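Local coordinates for protein chorismatase (Streptomyces hygroscopicus, PDB 4BPS) that hydrolyses chorismate to a dihydroxy-dihydrobenzoate and pyruvate, a step in the biosynthesis of the immunosuppressants FK506 and FK520, at residues 22-27 against 322-327; 37-42 against 93-98; 121-126 against 132-137. One frame throughout, in Å; residues are numbered along the deposited sequence.

Interaction 1: residues 22-27 against 322-327; sequences CRFEKT and AVALLH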
loop_
_atom_site.group_PDB
_atom_site.type_symbol
_atom_site.label_atom_id
_atom_site.label_comp_id
_atom_site.label_asym_id
_atom_site.label_seq_id
_atom_site.Cartn_x
_atom_site.Cartn_y
_atom_site.Cartn_z
ATOM N N CYS A 22 -1.794 -1.074 12.425
ATOM C CA CYS A 22 -2.794 -1.851 11.737
ATOM C C CYS A 22 -3.347 -3.011 12.584
ATOM O O CYS A 22 -2.629 -3.583 13.440
ATOM C CB CYS A 22 -2.116 -2.415 10.453
ATOM S SG CYS A 22 -3.211 -3.128 9.230
ATOM N N ARG A 23 -4.601 -3.359 12.315
ATOM C CA ARG A 23 -5.199 -4.607 12.786
ATOM C C ARG A 23 -5.943 -5.255 11.636
ATOM O O ARG A 23 -6.462 -4.554 10.772
ATOM C CB ARG A 23 -6.224 -4.348 13.899
ATOM C CG ARG A 23 -5.662 -3.777 15.188
ATOM C CD ARG A 23 -4.956 -4.822 16.018
ATOM N NE ARG A 23 -4.530 -4.274 17.307
ATOM C CZ ARG A 23 -3.328 -3.770 17.571
ATOM N NH1 ARG A 23 -2.372 -3.748 16.649
ATOM N NH2 ARG A 23 -3.070 -3.287 18.781
ATOM N N PHE A 24 -6.008 -6.587 11.637
ATOM C CA PHE A 24 -6.869 -7.317 10.711
ATOM C C PHE A 24 -8.031 -7.880 11.514
ATOM O O PHE A 24 -7.836 -8.504 12.571
ATOM C CB PHE A 24 -6.141 -8.471 10.045
ATOM C CG PHE A 24 -5.041 -8.076 9.070
ATOM C CD1 PHE A 24 -4.802 -6.763 8.681
ATOM C CD2 PHE A 24 -4.254 -9.079 8.535
ATOM C CE1 PHE A 24 -3.798 -6.455 7.765
ATOM C CE2 PHE A 24 -3.269 -8.790 7.629
ATOM C CZ PHE A 24 -3.029 -7.489 7.236
ATOM N N GLU A 25 -9.243 -7.626 11.028
ATOM C CA GLU A 25 -10.444 -8.031 11.743
ATOM C C GLU A 25 -11.358 -8.821 10.815
ATOM O O GLU A 25 -11.315 -8.721 9.594
ATOM C CB GLU A 25 -11.206 -6.810 12.299
ATOM C CG GLU A 25 -10.404 -5.835 13.188
ATOM C CD GLU A 25 -9.996 -6.373 14.577
ATOM O OE1 GLU A 25 -10.543 -7.424 14.987
ATOM O OE2 GLU A 25 -9.133 -5.740 15.253
ATOM N N LYS A 26 -12.225 -9.612 11.415
ATOM C CA LYS A 26 -13.236 -10.328 10.657
ATOM C C LYS A 26 -14.306 -9.336 10.235
ATOM O O LYS A 26 -14.852 -8.615 11.075
ATOM C CB LYS A 26 -13.862 -11.419 11.523
ATOM C CG LYS A 26 -12.953 -12.611 11.757
ATOM C CD LYS A 26 -12.822 -13.489 10.506
ATOM C CE LYS A 26 -11.534 -13.209 9.720
ATOM N NZ LYS A 26 -11.319 -14.211 8.639
ATOM N N THR A 27 -14.607 -9.294 8.944
ATOM C CA THR A 27 -15.625 -8.363 8.466
ATOM C C THR A 27 -16.973 -8.811 9.024
ATOM O O THR A 27 -17.270 -9.999 9.056
ATOM C CB THR A 27 -15.651 -8.292 6.931
ATOM O OG1 THR A 27 -14.353 -7.917 6.450
ATOM C CG2 THR A 27 -16.683 -7.269 6.430
ATOM N N ALA A 322 -0.048 -11.882 11.717
ATOM C CA ALA A 322 -1.283 -11.841 10.956
ATOM C C ALA A 322 -0.922 -11.792 9.475
ATOM O O ALA A 322 -0.186 -10.898 9.045
ATOM C CB ALA A 322 -2.085 -10.608 11.373
ATOM N N VAL A 323 -1.430 -12.766 8.720
ATOM C CA VAL A 323 -1.125 -12.899 7.301
ATOM C C VAL A 323 -2.434 -13.150 6.562
ATOM O O VAL A 323 -3.211 -14.008 6.967
ATOM C CB VAL A 323 -0.124 -14.063 7.049
ATOM C CG1 VAL A 323 0.205 -14.166 5.590
ATOM C CG2 VAL A 323 1.174 -13.886 7.842
ATOM N N ALA A 324 -2.699 -12.346 5.543
ATOM C CA ALA A 324 -3.897 -12.499 4.724
ATOM C C ALA A 324 -3.492 -12.712 3.282
ATOM O O ALA A 324 -2.797 -11.879 2.693
ATOM C CB ALA A 324 -4.756 -11.252 4.818
ATOM N N LEU A 325 -3.939 -13.820 2.696
ATOM C CA LEU A 325 -3.698 -14.082 1.271
ATOM C C LEU A 325 -4.900 -13.595 0.471
ATOM O O LEU A 325 -6.041 -13.816 0.866
ATOM C CB LEU A 325 -3.429 -15.570 1.007
ATOM C CG LEU A 325 -1.945 -15.978 1.062
ATOM C CD1 LEU A 325 -1.410 -15.861 2.477
ATOM C CD2 LEU A 325 -1.724 -17.373 0.515
ATOM N N LEU A 326 -4.627 -12.923 -0.643
ATOM C CA LEU A 326 -5.654 -12.340 -1.506
ATOM C C LEU A 326 -5.359 -12.768 -2.942
ATOM O O LEU A 326 -4.241 -12.587 -3.417
ATOM C CB LEU A 326 -5.642 -10.817 -1.381
ATOM C CG LEU A 326 -6.079 -10.271 -0.006
ATOM C CD1 LEU A 326 -5.708 -8.791 0.119
ATOM C CD2 LEU A 326 -7.578 -10.476 0.207
ATOM N N HIS A 327 -6.377 -13.288 -3.625
ATOM C CA HIS A 327 -6.251 -13.766 -4.984
ATOM C C HIS A 327 -6.524 -12.608 -5.935
ATOM O O HIS A 327 -7.700 -12.219 -6.095
ATOM C CB HIS A 327 -7.242 -14.890 -5.208
ATOM C CG HIS A 327 -7.263 -15.373 -6.608
ATOM N ND1 HIS A 327 -8.407 -15.840 -7.211
ATOM C CD2 HIS A 327 -6.280 -15.418 -7.542
ATOM C CE1 HIS A 327 -8.119 -16.178 -8.455
ATOM N NE2 HIS A 327 -6.841 -15.928 -8.682
#
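Phe24 and Ala322 are the closest backbone pair here, with 7.2 Å between their CA atoms, and no hydrogen bond joins the two segments. This spacing is too wide for pairing within a sheet, and the contact rests on side chains. It is small, with 125 Å² buried in all, and is apolar.

Phe24 supplies one whole side of the contact. Its CG is anti to the carbonyl carbon and beside the backbone N (chi1 -68°), with the CB directed toward residues 322-327. The ring presents its CD2-CE2 side to two alanines. Phe24 CD2 lies 3.9 Å from Ala322 CB. Phe24 CE2 lies 4.0 Å from Ala324 CB. Both methyls approach the ring obliquely. Two residues apart, Ala322 and Ala324 direct their CB atoms to the same side of their chain, and the short side chains let the ring come close to this backbone. Phe24 CE2 also comes within 4.0 Å of Ala322 O.

Two more aromatic groups adjoin the Phe24 ring. It meets Phe72 with the ring planes at about 55°, and it forms an edge-to-face pair with His295. Lys297 of strand 296-300 touches it as well. Strand 21-25 is an edge strand of a five-strand sheet and pairs antiparallel with strand 72-77, where Arg23 bonds to Val75 and Glu25 to Thr73. Strand 323-327 lies in another sheet, parallel to strand 296-300, and follows it through helix 306-314 in a beta-alpha-beta crossover. The contact therefore joins the edge of the N-terminal sheet to a strand of the C-terminal one.

Interaction 2: residues 37-42 against 93-98; sequences TVLGLI and ARTDAY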
loop_
_atom_site.group_PDB
_atom_site.type_symbol
_atom_site.label_atom_id
_atom_site.label_comp_id
_atom_site.label_asym_id
_atom_site.label_seq_id
_atom_site.Cartn_x
_atom_site.Cartn_y
_atom_site.Cartn_z
ATOM N N THR A 37 -9.304 4.343 18.978
ATOM C CA THR A 37 -8.146 4.645 18.145
ATOM C C THR A 37 -8.360 4.360 16.656
ATOM O O THR A 37 -7.459 4.615 15.855
ATOM C CB THR A 37 -6.913 3.835 18.610
ATOM O OG1 THR A 37 -7.138 2.438 18.401
ATOM C CG2 THR A 37 -6.583 4.102 20.092
ATOM N N VAL A 38 -9.522 3.851 16.264
ATOM C CA VAL A 38 -9.771 3.533 14.857
ATOM C C VAL A 38 -9.758 4.798 14.017
ATOM O O VAL A 38 -10.465 5.760 14.318
ATOM C CB VAL A 38 -11.123 2.793 14.696
ATOM C CG1 VAL A 38 -11.507 2.642 13.240
ATOM C CG2 VAL A 38 -11.063 1.414 15.336
ATOM N N LEU A 39 -8.954 4.773 12.959
ATOM C CA LEU A 39 -8.866 5.860 11.991
ATOM C C LEU A 39 -9.723 5.544 10.778
ATOM O O LEU A 39 -10.486 6.388 10.348
ATOM C CB LEU A 39 -7.431 6.068 11.515
ATOM C CG LEU A 39 -6.489 6.981 12.249
ATOM C CD1 LEU A 39 -5.116 6.850 11.638
ATOM C CD2 LEU A 39 -6.976 8.434 12.115
ATOM N N GLY A 40 -9.595 4.343 10.225
ATOM C CA GLY A 40 -10.289 4.036 8.992
ATOM C C GLY A 40 -10.201 2.562 8.685
ATOM O O GLY A 40 -9.438 1.841 9.332
ATOM N N LEU A 41 -10.979 2.134 7.693
ATOM C CA LEU A 41 -11.198 0.719 7.439
ATOM C C LEU A 41 -11.253 0.442 5.945
ATOM O O LEU A 41 -11.944 1.146 5.205
ATOM C CB LEU A 41 -12.548 0.286 8.064
ATOM C CG LEU A 41 -12.826 0.530 9.548
ATOM C CD1 LEU A 41 -13.529 1.850 9.732
ATOM C CD2 LEU A 41 -13.663 -0.593 10.066
ATOM N N ILE A 42 -10.555 -0.607 5.520
ATOM C CA ILE A 42 -10.600 -1.074 4.136
ATOM C C ILE A 42 -11.080 -2.519 4.147
ATOM O O ILE A 42 -10.436 -3.390 4.740
ATOM C CB ILE A 42 -9.210 -0.998 3.459
ATOM C CG1 ILE A 42 -8.650 0.432 3.534
ATOM C CG2 ILE A 42 -9.293 -1.530 2.039
ATOM C CD1 ILE A 42 -9.480 1.484 2.809
ATOM N N ALA A 93 -9.797 11.027 8.220
ATOM C CA ALA A 93 -9.817 11.223 9.667
ATOM C C ALA A 93 -8.410 11.600 10.083
ATOM O O ALA A 93 -7.435 11.050 9.547
ATOM C CB ALA A 93 -10.240 9.942 10.391
ATOM N N ARG A 94 -8.293 12.510 11.050
ATOM C CA ARG A 94 -6.973 12.936 11.508
ATOM C C ARG A 94 -6.913 12.896 13.026
ATOM O O ARG A 94 -7.913 13.165 13.721
ATOM C CB ARG A 94 -6.654 14.363 11.013
ATOM C CG ARG A 94 -7.469 15.470 11.677
ATOM C CD ARG A 94 -7.246 16.850 10.983
ATOM N NE ARG A 94 -7.935 17.904 11.739
ATOM C CZ ARG A 94 -7.448 18.493 12.836
ATOM N NH1 ARG A 94 -6.235 18.189 13.278
ATOM N NH2 ARG A 94 -8.174 19.379 13.513
ATOM N N THR A 95 -5.725 12.574 13.528
ATOM C CA THR A 95 -5.332 12.940 14.881
ATOM C C THR A 95 -4.537 14.234 14.755
ATOM O O THR A 95 -4.340 14.731 13.655
ATOM C CB THR A 95 -4.480 11.858 15.525
ATOM O OG1 THR A 95 -3.232 11.778 14.825
ATOM C CG2 THR A 95 -5.205 10.510 15.511
ATOM N N ASP A 96 -4.057 14.827 15.846
ATOM C CA ASP A 96 -3.235 16.009 15.667
ATOM C C ASP A 96 -1.955 15.716 14.886
ATOM O O ASP A 96 -1.474 16.599 14.159
ATOM C CB ASP A 96 -2.945 16.688 16.997
ATOM C CG ASP A 96 -4.169 17.433 17.538
ATOM O OD1 ASP A 96 -5.028 17.885 16.743
ATOM O OD2 ASP A 96 -4.275 17.605 18.768
ATOM N N ALA A 97 -1.453 14.479 14.942
ATOM C CA ALA A 97 -0.178 14.141 14.308
ATOM C C ALA A 97 -0.261 13.389 12.979
ATOM O O ALA A 97 0.715 13.437 12.211
ATOM C CB ALA A 97 0.686 13.342 15.285
ATOM N N TYR A 98 -1.368 12.678 12.707
ATOM C CA TYR A 98 -1.449 11.816 11.522
ATOM C C TYR A 98 -2.817 11.915 10.853
ATOM O O TYR A 98 -3.815 12.277 11.475
ATOM C CB TYR A 98 -1.144 10.346 11.870
ATOM C CG TYR A 98 0.224 10.182 12.481
ATOM C CD1 TYR A 98 1.375 10.203 11.680
ATOM C CD2 TYR A 98 0.394 10.042 13.858
ATOM C CE1 TYR A 98 2.645 10.088 12.263
ATOM C CE2 TYR A 98 1.656 9.929 14.424
ATOM C CZ TYR A 98 2.771 9.935 13.623
ATOM O OH TYR A 98 4.045 9.824 14.152
#
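Leu39 reaches Ala93 because its CG stands beside the backbone N, anti to the carbonyl carbon (chi1 -88°), and CD1 continues the chain from CA in an extended line (chi2 173°). The other branch, CD2, is the one that touches. Leu39 CD2 lies 4.0 Å from Ala93 CB and 3.7 Å from Ala93 O. The Ala93 methyl points toward the Leu39 backbone as well, with Ala93 CB 3.6 Å from Leu39 O. At the far end of the contact, Leu39 CD2 comes within 4.4 Å of Thr95 CG2. No hydrogen bond crosses, and the packing is buried.

A classic beta bulge helps to shape the first segment. Leu39 and Gly40 both face Trp76 on the neighbouring strand.

The second segment bends into a tight hairpin turn. Thr95 N donates to Tyr98 O at 2.8 Å. Thr95 OG1 accepts from two backbone groups, Tyr98 N at 3.0 Å and Ala97 N at 3.2 Å, in an ST motif combined with an ST turn. This double grip fixes the hydroxyl, while CG2 of the same threonine is the branch offered to Leu39. The CB of Arg94 points away, and its NE pairs with Glu83 in a salt bridge.

The turn joins strand 90-94 to the antiparallel strand 98-105 in the six-strand sheet. Leu39 also packs on Phe100 of strand 98-105. Ala93 touches Pro58 of strand 57-62. Strand 38-44 itself runs between strands 72-77 and 57-62, so the contact packs one beta sheet against another.

Interaction 3: residues 121-126 against 132-137; sequences NVFQLT and PLLART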
loop_
_atom_site.group_PDB
_atom_site.type_symbol
_atom_site.label_atom_id
_atom_site.label_comp_id
_atom_site.label_asym_id
_atom_site.label_seq_id
_atom_site.Cartn_x
_atom_site.Cartn_y
_atom_site.Cartn_z
ATOM N N ASN A 121 -5.816 15.829 -5.795
ATOM C CA ASN A 121 -6.684 16.086 -4.659
ATOM C C ASN A 121 -6.057 15.567 -3.354
ATOM O O ASN A 121 -6.162 16.229 -2.315
ATOM C CB ASN A 121 -8.073 15.491 -4.884
ATOM C CG ASN A 121 -8.844 16.248 -5.950
ATOM O OD1 ASN A 121 -8.558 17.416 -6.207
ATOM N ND2 ASN A 121 -9.777 15.585 -6.601
ATOM N N VAL A 122 -5.378 14.422 -3.407
ATOM C CA VAL A 122 -4.652 13.918 -2.238
ATOM C C VAL A 122 -3.538 14.884 -1.811
ATOM O O VAL A 122 -3.436 15.258 -0.621
ATOM C CB VAL A 122 -4.103 12.509 -2.504
ATOM C CG1 VAL A 122 -3.143 12.063 -1.407
ATOM C CG2 VAL A 122 -5.242 11.496 -2.657
ATOM N N PHE A 123 -2.695 15.300 -2.754
ATOM C CA PHE A 123 -1.616 16.229 -2.417
ATOM C C PHE A 123 -2.194 17.525 -1.869
ATOM O O PHE A 123 -1.682 18.084 -0.888
ATOM C CB PHE A 123 -0.723 16.527 -3.615
ATOM C CG PHE A 123 0.067 15.343 -4.130
ATOM C CD1 PHE A 123 0.835 14.539 -3.294
ATOM C CD2 PHE A 123 0.076 15.061 -5.484
ATOM C CE1 PHE A 123 1.574 13.482 -3.802
ATOM C CE2 PHE A 123 0.792 13.984 -5.998
ATOM C CZ PHE A 123 1.545 13.200 -5.157
ATOM N N GLN A 124 -3.259 18.033 -2.496
ATOM C CA GLN A 124 -3.855 19.276 -2.024
ATOM C C GLN A 124 -4.448 19.148 -0.631
ATOM O O GLN A 124 -4.329 20.076 0.159
ATOM C CB GLN A 124 -4.909 19.747 -3.012
ATOM C CG GLN A 124 -5.564 21.055 -2.602
ATOM C CD GLN A 124 -4.560 22.187 -2.232
ATOM O OE1 GLN A 124 -3.560 22.396 -2.915
ATOM N NE2 GLN A 124 -4.839 22.910 -1.144
ATOM N N LEU A 125 -5.104 18.021 -0.327
ATOM C CA LEU A 125 -5.682 17.823 0.994
ATOM C C LEU A 125 -4.581 17.746 2.063
ATOM O O LEU A 125 -4.696 18.319 3.145
ATOM C CB LEU A 125 -6.524 16.539 1.046
ATOM C CG LEU A 125 -7.269 16.341 2.373
ATOM C CD1 LEU A 125 -8.390 17.359 2.516
ATOM C CD2 LEU A 125 -7.807 14.907 2.471
ATOM N N THR A 126 -3.517 17.006 1.768
ATOM C CA THR A 126 -2.431 16.910 2.730
ATOM C C THR A 126 -1.834 18.285 2.988
ATOM O O THR A 126 -1.497 18.609 4.132
ATOM C CB THR A 126 -1.358 15.886 2.315
ATOM O OG1 THR A 126 -0.722 16.284 1.101
ATOM C CG2 THR A 126 -1.947 14.469 2.204
ATOM N N PRO A 132 1.761 17.224 5.434
ATOM C CA PRO A 132 2.413 17.167 4.122
ATOM C C PRO A 132 3.276 15.925 3.892
ATOM O O PRO A 132 3.645 15.685 2.745
ATOM C CB PRO A 132 3.294 18.422 4.124
ATOM C CG PRO A 132 3.601 18.636 5.576
ATOM C CD PRO A 132 2.311 18.297 6.283
ATOM N N LEU A 133 3.637 15.169 4.922
ATOM C CA LEU A 133 4.565 14.049 4.749
ATOM C C LEU A 133 3.784 12.785 4.496
ATOM O O LEU A 133 3.253 12.182 5.426
ATOM C CB LEU A 133 5.442 13.895 5.982
ATOM C CG LEU A 133 6.302 15.107 6.351
ATOM C CD1 LEU A 133 7.177 14.747 7.562
ATOM C CD2 LEU A 133 7.170 15.606 5.210
ATOM N N LEU A 134 3.678 12.364 3.238
ATOM C CA LEU A 134 3.022 11.089 2.986
ATOM C C LEU A 134 3.870 9.944 3.542
ATOM O O LEU A 134 5.090 9.948 3.408
ATOM C CB LEU A 134 2.798 10.866 1.489
ATOM C CG LEU A 134 1.694 11.702 0.869
ATOM C CD1 LEU A 134 1.793 11.600 -0.654
ATOM C CD2 LEU A 134 0.319 11.198 1.319
ATOM N N ALA A 135 3.195 8.982 4.157
ATOM C CA ALA A 135 3.841 7.876 4.856
ATOM C C ALA A 135 3.632 6.519 4.199
ATOM O O ALA A 135 4.444 5.617 4.395
ATOM C CB ALA A 135 3.322 7.790 6.290
ATOM N N ARG A 136 2.520 6.355 3.485
ATOM C CA ARG A 136 2.192 5.067 2.893
ATOM C C ARG A 136 1.059 5.305 1.917
ATOM O O ARG A 136 0.125 6.050 2.255
ATOM C CB ARG A 136 1.752 4.058 3.965
ATOM C CG ARG A 136 2.329 2.679 3.833
ATOM C CD ARG A 136 1.926 1.932 2.559
ATOM N NE ARG A 136 2.380 0.539 2.574
ATOM C CZ ARG A 136 2.145 -0.282 1.564
ATOM N NH1 ARG A 136 2.542 -1.544 1.621
ATOM N NH2 ARG A 136 1.529 0.173 0.493
ATOM N N THR A 137 1.104 4.718 0.728
ATOM C CA THR A 137 -0.011 4.766 -0.189
ATOM C C THR A 137 -0.344 3.357 -0.663
ATOM O O THR A 137 0.522 2.481 -0.714
ATOM C CB THR A 137 0.287 5.647 -1.434
ATOM O OG1 THR A 137 1.368 5.081 -2.181
ATOM C CG2 THR A 137 0.594 7.077 -1.043
HETATM O O HOH W 1 1.902 15.758 0.544
#
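Pro132 begins the contact close to the helix, with its N 3.8 Å from Thr126 O. Its carbonyl is tied to the helix by a water, which donates to Pro132 O at 2.8 Å and to Thr126 OG1 at 2.7 Å. Thr126 OG1 in turn donates to Phe123 O at 2.8 Å. With an alanine in place of this threonine, lacking both OG1 and CG2, the water would probably lose its hold on the helix, Phe123 O its hydroxyl donor, and a gap would be likely to open beside Leu134 CD2.

The CB of Leu133 points away, and Leu134 carries the apolar packing. Leu134 CB points toward the helix, and with CG anti to the carbonyl carbon (chi1 -74°) CD1 reaches Phe123 while CD2 reaches Thr126. Leu134 CD1 meets the edge of the Phe123 ring, 3.7 Å from CE1. Leu134 CD2 lies 4.1 Å from Thr126 CG2, with Val122 a little farther off.

Beyond it, Ala135 and Arg136 form a classic beta bulge opposite Leu194. Arg136 NH2 donates to Thr137 O and also bonds Thr180, a residue of the ligand pocket.

This is helix-on-sheet packing in a YjgF fold. The axes of helix segment 121-126 and strand 133-137 come within 9.9 Å, and their N-to-C directions differ by 122°. Phe193 of adjacent strand 189-196 touches Val122, Thr126 and Leu134. Strand 178-184 flanks strand 133-142 on its other side.

From the N terminus, strand 21-25 opens the longest loop, which closes only when the chain reaches strand 323-327 in interaction 1. The other two contacts are nested inside it. Interaction 2 closes first, when the end of strand 90-94 meets strand 38-44. Interaction 3 follows in series: a short turn joins helix 112-129 to strand 133-142, and the two pack together. Interactions 2 and 3 reach the same six-strand sheet, with centres 14 Å apart. Interactions 1 and 2 share the five-strand sheet. Together the three contacts tie the N-terminal sheet to both other sheets, and helix 112-129 to the six-strand sheet.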